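Local coordinates for protein TRAP dicarboxylate transporter, DctP subunit (Anaerococcus prevoti, PDB 4N91) that binds D-glucuronate, as both anomers, and probably serves as the solute-binding component of a TRAP transporter, at residues 84-90 with 245-250; 121-126 with 147-151; 233-237 with 300-304. All coordinates share one frame; numbering follows the deposited sequence. Where two conformers were deposited one is given.

Contact 1 of 3, residues 84-90 with 245-250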
loop_
_atom_site.group_PDB
_atom_site.type_symbol
_atom_site.label_atom_id
_atom_site.label_comp_id
_atom_site.label_asym_id
_atom_site.label_seq_id
_atom_site.Cartn_x
_atom_site.Cartn_y
_atom_site.Cartn_z
ATOM N N THR A 84 -9.131 -6.844 -12.741
ATOM C CA THR A 84 -7.818 -7.273 -13.259
ATOM C C THR A 84 -7.788 -8.791 -13.385
ATOM O O THR A 84 -7.223 -9.337 -14.336
ATOM C CB THR A 84 -6.677 -6.771 -12.357
ATOM O OG1 THR A 84 -6.749 -5.340 -12.271
ATOM C CG2 THR A 84 -5.329 -7.179 -12.918
ATOM N N GLN A 85 -8.423 -9.476 -12.438
ATOM C CA GLN A 85 -8.533 -10.932 -12.496
ATOM C C GLN A 85 -9.182 -11.423 -13.788
ATOM O O GLN A 85 -8.762 -12.442 -14.338
ATOM C CB GLN A 85 -9.352 -11.460 -11.322
ATOM C CG GLN A 85 -8.676 -11.437 -9.980
ATOM C CD GLN A 85 -9.554 -12.055 -8.902
ATOM O OE1 GLN A 85 -10.581 -11.487 -8.501
ATOM N NE2 GLN A 85 -9.171 -13.231 -8.452
ATOM N N THR A 86 -10.214 -10.725 -14.261
ATOM C CA THR A 86 -10.941 -11.153 -15.454
ATOM C C THR A 86 -10.338 -10.597 -16.733
ATOM O O THR A 86 -10.694 -11.025 -17.829
ATOM C CB THR A 86 -12.410 -10.698 -15.404
ATOM O OG1 THR A 86 -12.469 -9.272 -15.444
ATOM C CG2 THR A 86 -13.091 -11.207 -14.150
ATOM N N GLY A 87 -9.439 -9.626 -16.601
ATOM C CA GLY A 87 -8.841 -8.990 -17.757
ATOM C C GLY A 87 -9.654 -7.829 -18.284
ATOM O O GLY A 87 -9.317 -7.260 -19.315
ATOM N N ALA A 88 -10.714 -7.455 -17.580
ATOM C CA ALA A 88 -11.498 -6.280 -17.968
ATOM C C ALA A 88 -10.643 -5.007 -17.915
ATOM O O ALA A 88 -10.823 -4.071 -18.708
ATOM C CB ALA A 88 -12.717 -6.153 -17.076
ATOM N N ILE A 89 -9.700 -4.977 -16.990
ATOM C CA ILE A 89 -8.593 -4.047 -17.120
ATOM C C ILE A 89 -7.281 -4.833 -17.059
ATOM O O ILE A 89 -7.250 -5.988 -16.590
ATOM C CB ILE A 89 -8.645 -2.944 -16.057
ATOM C CG1 ILE A 89 -8.447 -3.534 -14.664
ATOM C CG2 ILE A 89 -9.986 -2.203 -16.137
ATOM C CD1 ILE A 89 -8.605 -2.501 -13.538
ATOM N N ASN A 90 -6.207 -4.213 -17.526
ATOM C CA ASN A 90 -4.947 -4.933 -17.687
ATOM C C ASN A 90 -4.041 -4.859 -16.447
ATOM O O ASN A 90 -3.378 -5.827 -16.086
ATOM C CB ASN A 90 -4.186 -4.382 -18.898
ATOM C CG ASN A 90 -5.011 -4.432 -20.178
ATOM O OD1 ASN A 90 -5.862 -3.562 -20.433
ATOM N ND2 ASN A 90 -4.783 -5.473 -20.981
ATOM N N ILE A 245 -0.244 -4.825 -10.100
ATOM C CA ILE A 245 -0.610 -6.151 -10.559
ATOM C C ILE A 245 -1.082 -6.092 -12.003
ATOM O O ILE A 245 -1.691 -5.121 -12.427
ATOM C CB ILE A 245 -1.695 -6.826 -9.654
ATOM C CG1 ILE A 245 -2.991 -6.026 -9.628
ATOM C CG2 ILE A 245 -1.163 -7.061 -8.249
ATOM C CD1 ILE A 245 -4.155 -6.786 -8.994
ATOM N N ALA A 246 -0.769 -7.138 -12.756
ATOM C CA ALA A 246 -1.189 -7.242 -14.144
ATOM C C ALA A 246 -1.959 -8.543 -14.378
ATOM O O ALA A 246 -1.669 -9.571 -13.760
ATOM C CB ALA A 246 0.032 -7.185 -15.051
ATOM N N ASN A 247 -2.970 -8.479 -15.238
ATOM C CA ASN A 247 -3.694 -9.673 -15.656
ATOM C C ASN A 247 -2.715 -10.664 -16.246
ATOM O O ASN A 247 -1.928 -10.325 -17.136
ATOM C CB ASN A 247 -4.787 -9.346 -16.668
ATOM C CG ASN A 247 -5.499 -10.600 -17.165
ATOM O OD1 ASN A 247 -5.160 -11.140 -18.220
ATOM N ND2 ASN A 247 -6.431 -11.108 -16.375
ATOM N N TYR A 248 -2.757 -11.884 -15.732
ATOM C CA TYR A 248 -1.714 -12.869 -16.037
ATOM C C TYR A 248 -1.765 -13.348 -17.505
ATOM O O TYR A 248 -0.735 -13.378 -18.195
ATOM C CB TYR A 248 -1.813 -14.036 -15.075
ATOM C CG TYR A 248 -0.716 -15.053 -15.276
ATOM C CD1 TYR A 248 0.614 -14.681 -15.197
ATOM C CD2 TYR A 248 -1.012 -16.375 -15.546
ATOM C CE1 TYR A 248 1.635 -15.602 -15.388
ATOM C CE2 TYR A 248 0.012 -17.307 -15.741
ATOM C CZ TYR A 248 1.325 -16.908 -15.647
ATOM O OH TYR A 248 2.356 -17.820 -15.837
ATOM N N SER A 249 -2.965 -13.670 -17.986
ATOM C CA SER A 249 -3.119 -14.093 -19.387
ATOM C C SER A 249 -2.665 -13.013 -20.344
ATOM O O SER A 249 -1.970 -13.280 -21.337
ATOM C CB SER A 249 -4.578 -14.473 -19.678
ATOM O OG SER A 249 -4.916 -15.639 -18.975
ATOM N N TRP A 250 -3.032 -11.776 -20.031
ATOM C CA TRP A 250 -2.633 -10.650 -20.859
ATOM C C TRP A 250 -1.120 -10.503 -20.906
ATOM O O TRP A 250 -0.514 -10.383 -21.977
ATOM C CB TRP A 250 -3.271 -9.338 -20.367
ATOM C CG TRP A 250 -2.629 -8.195 -21.041
ATOM C CD1 TRP A 250 -2.762 -7.838 -22.351
ATOM C CD2 TRP A 250 -1.709 -7.257 -20.463
ATOM N NE1 TRP A 250 -1.999 -6.748 -22.624
ATOM C CE2 TRP A 250 -1.333 -6.365 -21.483
ATOM C CE3 TRP A 250 -1.163 -7.093 -19.186
ATOM C CZ2 TRP A 250 -0.430 -5.323 -21.274
ATOM C CZ3 TRP A 250 -0.276 -6.044 -18.974
ATOM C CH2 TRP A 250 0.089 -5.183 -20.007
HETATM O O HOH W 1 -7.785 -13.665 -16.548
#

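Contact 2 of 3, residues 121-126 with 147-151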
loop_
_atom_site.group_PDB
_atom_site.type_symbol
_atom_site.label_atom_id
_atom_site.label_comp_id
_atom_site.label_asym_id
_atom_site.label_seq_id
_atom_site.Cartn_x
_atom_site.Cartn_y
_atom_site.Cartn_z
ATOM N N TYR A 121 13.360 -2.014 4.387
ATOM C CA TYR A 121 12.151 -2.193 3.610
ATOM C C TYR A 121 12.401 -2.104 2.097
ATOM O O TYR A 121 12.021 -2.988 1.339
ATOM C CB TYR A 121 11.156 -1.122 4.086
ATOM C CG TYR A 121 9.891 -0.968 3.281
ATOM C CD1 TYR A 121 9.176 -2.070 2.841
ATOM C CD2 TYR A 121 9.388 0.293 3.013
ATOM C CE1 TYR A 121 7.991 -1.918 2.118
ATOM C CE2 TYR A 121 8.201 0.471 2.297
ATOM C CZ TYR A 121 7.514 -0.638 1.851
ATOM O OH TYR A 121 6.356 -0.477 1.150
ATOM N N HIS A 122 13.049 -1.034 1.651
ATOM C CA HIS A 122 13.268 -0.843 0.225
ATOM C C HIS A 122 14.143 -1.946 -0.347
ATOM O O HIS A 122 13.914 -2.417 -1.467
ATOM C CB HIS A 122 13.921 0.506 -0.030
ATOM C CG HIS A 122 13.058 1.658 0.353
ATOM N ND1 HIS A 122 13.522 2.954 0.394
ATOM C CD2 HIS A 122 11.753 1.709 0.715
ATOM C CE1 HIS A 122 12.543 3.755 0.777
ATOM N NE2 HIS A 122 11.463 3.026 0.983
ATOM N N HIS A 123 15.141 -2.369 0.415
ATOM C CA HIS A 123 16.030 -3.410 -0.072
ATOM C C HIS A 123 15.310 -4.744 -0.169
ATOM O O HIS A 123 15.557 -5.507 -1.093
ATOM C CB HIS A 123 17.268 -3.529 0.808
ATOM C CG HIS A 123 18.316 -2.512 0.484
ATOM N ND1 HIS A 123 18.375 -1.277 1.096
ATOM C CD2 HIS A 123 19.318 -2.532 -0.426
ATOM C CE1 HIS A 123 19.389 -0.592 0.597
ATOM N NE2 HIS A 123 19.975 -1.330 -0.331
ATOM N N VAL A 124 14.427 -5.013 0.789
ATOM C CA VAL A 124 13.587 -6.199 0.730
ATOM C C VAL A 124 12.721 -6.220 -0.528
ATOM O O VAL A 124 12.703 -7.221 -1.242
ATOM C CB VAL A 124 12.721 -6.361 2.008
ATOM C CG1 VAL A 124 11.597 -7.377 1.800
ATOM C CG2 VAL A 124 13.609 -6.787 3.176
HETATM N N MSE A 125 12.034 -5.115 -0.822
HETATM C CA MSE A 125 11.092 -5.058 -1.932
HETATM C C MSE A 125 11.829 -5.108 -3.271
HETATM O O MSE A 125 11.232 -5.470 -4.288
HETATM C CB MSE A 125 10.234 -3.784 -1.839
HETATM C CG MSE A 125 9.381 -3.695 -0.592
HETATM SE SE MSE A 125 8.291 -5.291 -0.248
HETATM C CE MSE A 125 7.260 -5.352 -1.939
ATOM N N ASP A 126 13.114 -4.744 -3.261
ATOM C CA ASP A 126 13.930 -4.750 -4.469
ATOM C C ASP A 126 14.681 -6.086 -4.642
ATOM O O ASP A 126 15.418 -6.252 -5.596
ATOM C CB ASP A 126 14.947 -3.607 -4.445
ATOM C CG ASP A 126 14.332 -2.264 -4.772
ATOM O OD1 ASP A 126 13.252 -2.232 -5.406
ATOM O OD2 ASP A 126 14.944 -1.243 -4.413
ATOM N N THR A 147 5.686 -5.027 -9.968
ATOM C CA THR A 147 6.572 -4.150 -9.209
ATOM C C THR A 147 5.826 -3.652 -7.977
ATOM O O THR A 147 4.664 -4.010 -7.771
ATOM C CB THR A 147 7.143 -2.976 -10.064
ATOM O OG1 THR A 147 8.209 -2.331 -9.350
ATOM C CG2 THR A 147 6.090 -1.977 -10.407
ATOM N N TRP A 148 6.521 -2.867 -7.165
ATOM C CA TRP A 148 5.943 -2.254 -5.979
ATOM C C TRP A 148 6.095 -0.733 -6.059
ATOM O O TRP A 148 6.865 -0.193 -6.862
ATOM C CB TRP A 148 6.623 -2.798 -4.724
ATOM C CG TRP A 148 8.072 -2.352 -4.583
ATOM C CD1 TRP A 148 9.172 -2.854 -5.250
ATOM C CD2 TRP A 148 8.573 -1.331 -3.715
ATOM N NE1 TRP A 148 10.314 -2.192 -4.849
ATOM C CE2 TRP A 148 9.974 -1.263 -3.900
ATOM C CE3 TRP A 148 7.972 -0.478 -2.784
ATOM C CZ2 TRP A 148 10.772 -0.362 -3.210
ATOM C CZ3 TRP A 148 8.771 0.411 -2.093
ATOM C CH2 TRP A 148 10.161 0.462 -2.313
ATOM N N LEU A 149 5.332 -0.050 -5.220
ATOM C CA LEU A 149 5.384 1.394 -5.120
ATOM C C LEU A 149 5.443 1.745 -3.651
ATOM O O LEU A 149 4.848 1.045 -2.826
ATOM C CB LEU A 149 4.148 2.039 -5.761
ATOM C CG LEU A 149 3.846 1.597 -7.211
ATOM C CD1 LEU A 149 2.493 2.079 -7.608
ATOM C CD2 LEU A 149 4.897 2.036 -8.205
ATOM N N ASP A 150 6.122 2.838 -3.327
ATOM C CA ASP A 150 6.316 3.262 -1.948
ATOM C C ASP A 150 5.047 3.961 -1.437
ATOM O O ASP A 150 4.491 4.839 -2.105
ATOM C CB ASP A 150 7.477 4.256 -1.905
ATOM C CG ASP A 150 8.107 4.402 -0.531
ATOM O OD1 ASP A 150 7.524 3.988 0.492
ATOM O OD2 ASP A 150 9.241 4.955 -0.484
ATOM N N ALA A 151 4.589 3.546 -0.265
ATOM C CA ALA A 151 3.486 4.210 0.431
ATOM C C ALA A 151 3.906 4.568 1.861
ATOM O O ALA A 151 3.067 4.708 2.752
ATOM C CB ALA A 151 2.251 3.338 0.423
HETATM O O HOH W 2 4.827 1.610 1.925
HETATM O O HOH W 3 9.162 3.871 2.505
#

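Contact 3 of 3, residues 233-237 with 300-304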
loop_
_atom_site.group_PDB
_atom_site.type_symbol
_atom_site.label_atom_id
_atom_site.label_comp_id
_atom_site.label_asym_id
_atom_site.label_seq_id
_atom_site.Cartn_x
_atom_site.Cartn_y
_atom_site.Cartn_z
ATOM N N SER A 233 -0.221 10.566 15.017
ATOM C CA SER A 233 0.693 9.996 15.992
ATOM C C SER A 233 1.579 8.894 15.377
ATOM O O SER A 233 1.086 7.841 15.010
ATOM C CB SER A 233 -0.108 9.434 17.164
ATOM O OG SER A 233 0.743 8.843 18.136
ATOM N N TYR A 234 2.881 9.149 15.300
ATOM C CA TYR A 234 3.811 8.311 14.571
ATOM C C TYR A 234 4.154 6.999 15.269
ATOM O O TYR A 234 5.307 6.776 15.682
ATOM C CB TYR A 234 5.085 9.098 14.295
ATOM C CG TYR A 234 5.058 10.043 13.099
ATOM C CD1 TYR A 234 5.162 9.549 11.806
ATOM C CD2 TYR A 234 4.984 11.415 13.252
ATOM C CE1 TYR A 234 5.174 10.374 10.721
ATOM C CE2 TYR A 234 4.981 12.260 12.148
ATOM C CZ TYR A 234 5.099 11.721 10.884
ATOM O OH TYR A 234 5.143 12.539 9.794
ATOM N N ASP A 235 3.164 6.135 15.405
ATOM C CA ASP A 235 3.422 4.808 15.935
ATOM C C ASP A 235 4.060 3.915 14.861
ATOM O O ASP A 235 4.703 2.920 15.185
ATOM C CB ASP A 235 2.159 4.184 16.493
ATOM C CG ASP A 235 1.159 3.838 15.423
ATOM O OD1 ASP A 235 0.726 4.774 14.732
ATOM O OD2 ASP A 235 0.805 2.639 15.277
HETATM N N MSE A 236 3.861 4.281 13.591
HETATM C CA MSE A 236 4.489 3.622 12.428
HETATM C C MSE A 236 4.392 2.083 12.469
HETATM O O MSE A 236 5.401 1.350 12.358
HETATM C CB MSE A 236 5.944 4.102 12.291
HETATM C CG MSE A 236 6.041 5.590 11.993
HETATM SE SE MSE A 236 7.866 6.273 12.057
HETATM C CE MSE A 236 8.512 5.364 10.463
ATOM N N HIS A 237 3.162 1.589 12.568
ATOM C CA HIS A 237 2.936 0.170 12.808
ATOM C C HIS A 237 3.207 -0.709 11.611
ATOM O O HIS A 237 3.523 -1.889 11.779
ATOM C CB HIS A 237 1.533 -0.111 13.344
ATOM C CG HIS A 237 0.439 0.612 12.629
ATOM N ND1 HIS A 237 -0.144 1.744 13.147
ATOM C CD2 HIS A 237 -0.215 0.353 11.472
ATOM C CE1 HIS A 237 -1.087 2.171 12.333
ATOM N NE2 HIS A 237 -1.155 1.345 11.311
ATOM N N GLN A 300 7.019 3.860 20.752
ATOM C CA GLN A 300 6.520 2.753 19.937
ATOM C C GLN A 300 6.444 1.429 20.685
ATOM O O GLN A 300 5.645 0.560 20.322
ATOM C CB GLN A 300 7.342 2.606 18.650
ATOM C CG GLN A 300 7.204 3.827 17.756
ATOM C CD GLN A 300 7.946 3.711 16.442
ATOM O OE1 GLN A 300 8.627 2.728 16.182
ATOM N NE2 GLN A 300 7.813 4.736 15.598
ATOM N N LYS A 301 7.252 1.258 21.740
ATOM C CA LYS A 301 7.339 -0.058 22.398
ATOM C C LYS A 301 5.985 -0.635 22.853
ATOM O O LYS A 301 5.716 -1.821 22.645
ATOM C CB LYS A 301 8.329 -0.029 23.565
ATOM C CG LYS A 301 8.418 -1.373 24.283
ATOM C CD LYS A 301 9.677 -1.499 25.136
ATOM C CE LYS A 301 9.682 -2.822 25.881
ATOM N NZ LYS A 301 9.632 -3.981 24.957
ATOM N N PRO A 302 5.111 0.196 23.451
ATOM C CA PRO A 302 3.833 -0.396 23.856
ATOM C C PRO A 302 2.984 -0.883 22.669
ATOM O O PRO A 302 2.240 -1.862 22.810
ATOM C CB PRO A 302 3.149 0.739 24.608
ATOM C CG PRO A 302 4.270 1.537 25.149
ATOM C CD PRO A 302 5.321 1.512 24.070
ATOM N N PHE A 303 3.104 -0.234 21.515
ATOM C CA PHE A 303 2.382 -0.687 20.323
ATOM C C PHE A 303 2.985 -2.014 19.856
ATOM O O PHE A 303 2.273 -2.974 19.590
ATOM C CB PHE A 303 2.431 0.351 19.205
ATOM C CG PHE A 303 1.690 1.628 19.522
ATOM C CD1 PHE A 303 0.359 1.787 19.157
ATOM C CD2 PHE A 303 2.323 2.665 20.173
ATOM C CE1 PHE A 303 -0.330 2.941 19.443
ATOM C CE2 PHE A 303 1.637 3.850 20.464
ATOM C CZ PHE A 303 0.308 3.988 20.089
ATOM N N VAL A 304 4.312 -2.070 19.797
ATOM C CA VAL A 304 5.019 -3.277 19.363
ATOM C C VAL A 304 4.583 -4.449 20.220
ATOM O O VAL A 304 4.219 -5.497 19.715
ATOM C CB VAL A 304 6.540 -3.088 19.469
ATOM C CG1 VAL A 304 7.268 -4.387 19.165
ATOM C CG2 VAL A 304 7.007 -1.975 18.523
HETATM O O HOH W 4 8.065 1.478 13.090
#

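Contact 1 of 3, residues 84-90 with 245-250
N247 reaches from the end of strand 242-247 to the last turn of helix 77-86. Its CG stands anti to the backbone N (chi1 177°), which carries the amide across to the helix. ND2 donates to T84 O at 2.8 Å. This bond runs nearly along the C=O axis, and T84 O lies close to the amide plane of N247. T84 O also accepts from G87 N, so two donors grip this carbonyl. Water 1 accepts from N247 ND2 and donates to Q85 O. The other end of the amide looks back into its own segment: N247 OD1 accepts from W250 N at 2.9 Å and caps helix 248-253. N247 N donates to N90 O at 2.8 Å. N90 lies across the indole of W250. CB of N90 sits over the six-membered ring, 4.1 Å from its centroid, and ND2 lies above the same face, 3.4 Å from W250 CD1. The N90 amide plane is turned 71° from the indole, and N90 OD1 is held by R34 N. Without the N247 amide, as with an alanine here, W250 N would probably lose its cap and T84 O one of its two donors. N247 is a side-chain N-cap that also ties down the C-terminal end of a second helix, where G87 has positive phi.

Contact 2 of 3, residues 121-126 with 147-151
Helix 121-125 runs nearly antiparallel to strand 147-149, at 159° between their directions, with the short axes 10.3 Å apart at closest approach. This is a helix packed against an edge strand of the five-stranded mixed sheet of a periplasmic binding protein fold, and an aromatic cluster of Y121, H122 and W148 forms part of the interface. W148 is the centre. Its indole projects from the strand to the helix. M125, a selenomethionine, presses its CB onto one face, 3.3 Å from the centroid of the five-membered ring. The M125 chain bends at chi2 and chi3, which brings CE back to W148 CB at 3.8 Å. M125 SE stands farther above the indole, in a Met-aromatic contact.

The two helix rings meet the far end of the indole obliquely. H122 brings CD2 to W148 CH2 at 3.6 Å, with the ring planes at 36°. Y121 brings OH to W148 CZ3 at 4.1 Å, and its ring too is oblique to the indole. Beyond the indole, two waters join helix to loop. Water 3 lies between H122 NE2 and D150 OD1, and donates to the carboxylate. D150 OD1 also accepts from G152 N, which ties this carboxylate to the loop. Water 2 links Y121 OH to A151 N, and A151 is a residue of the glucuronate pocket. The indole N-H is satisfied at the end of the helix. W148 NE1 donates to D126 OD1 at 3.0 Å; the oxygen lies in the indole plane, but the nitrogen is 41° out of the carboxylate plane, and R274 makes a salt bridge to the same oxygen.

Contact 3 of 3, residues 233-237 with 300-304
Two kinds of contact join strand 231-238 to the start of helix 301-317: a CH-pi contact of D235 with F303, and one hydrogen bond from the amide of Q300. In the first, D235 CB sits squarely over the F303 ring, 3.8 Å from its centroid and 2° off the normal. All six ring carbons lie at almost the same distance from it. The aspartate stands roughly perpendicular to the phenylalanine side chain. A chi1 of 69° places D235 CG over its own main chain, and the acid is directed along the strand to H237. The ring edge of F303 has Q300 O in its plane.

The direct hydrogen bond across the contact comes from Q300. This side chain runs straight out from CG and carries the amide alongside the strand. Q300 NE2 donates to Y234 O at 3.2 Å, with the donor tilted 28° from the carbonyl plane. This carbonyl belongs to the centre of an inverse gamma turn, in which D235 N bonds to S233 O. Water 4 donates to M236 O at 2.8 Å and, weakly, to Q300 OE1. M236, a selenomethionine, brings SE to 3.9 Å from Q300 NE2.

Within the strand, H237 ND1 donates to D235 OD2. The modelled length, 2.5 Å, is very short and doubtful as a measure of strength. D235 OD1 accepts from F156 N, and H237 NE2 is bonded to E214 OE2. The aspartate thus meets F303 with its CH2 while both carboxylate oxygens are engaged by other residues. Lying between two acids, D235 and E214, H237 would probably be favoured in its protonated form, and this would help stabilise the charge of the buried D235.

Overall arrangement
Contacts 1 and 2 share the five-stranded mixed sheet, where strands 242-247 and 143-149 are neighbours. Their centres are about 22 Å apart, and their nearest atoms about 5 Å. Contact 3 joins strand 231-238 of the four-stranded sheet to helix 301-317. Centre to centre, it lies about 37 Å from contact 1 and about 21 Å from contact 2. Contacts 1 and 3 lie on opposite sides of the chain's centre. Along the chain, contact 2 falls between the two segments of contact 1 and closes before contact 3 opens, while contacts 1 and 3 cross. Strand 231-238 is followed directly by strand 242-247. The chain thus passes between the two sheets near D242 of the glucuronate pocket, consistent with a two-lobed binding protein.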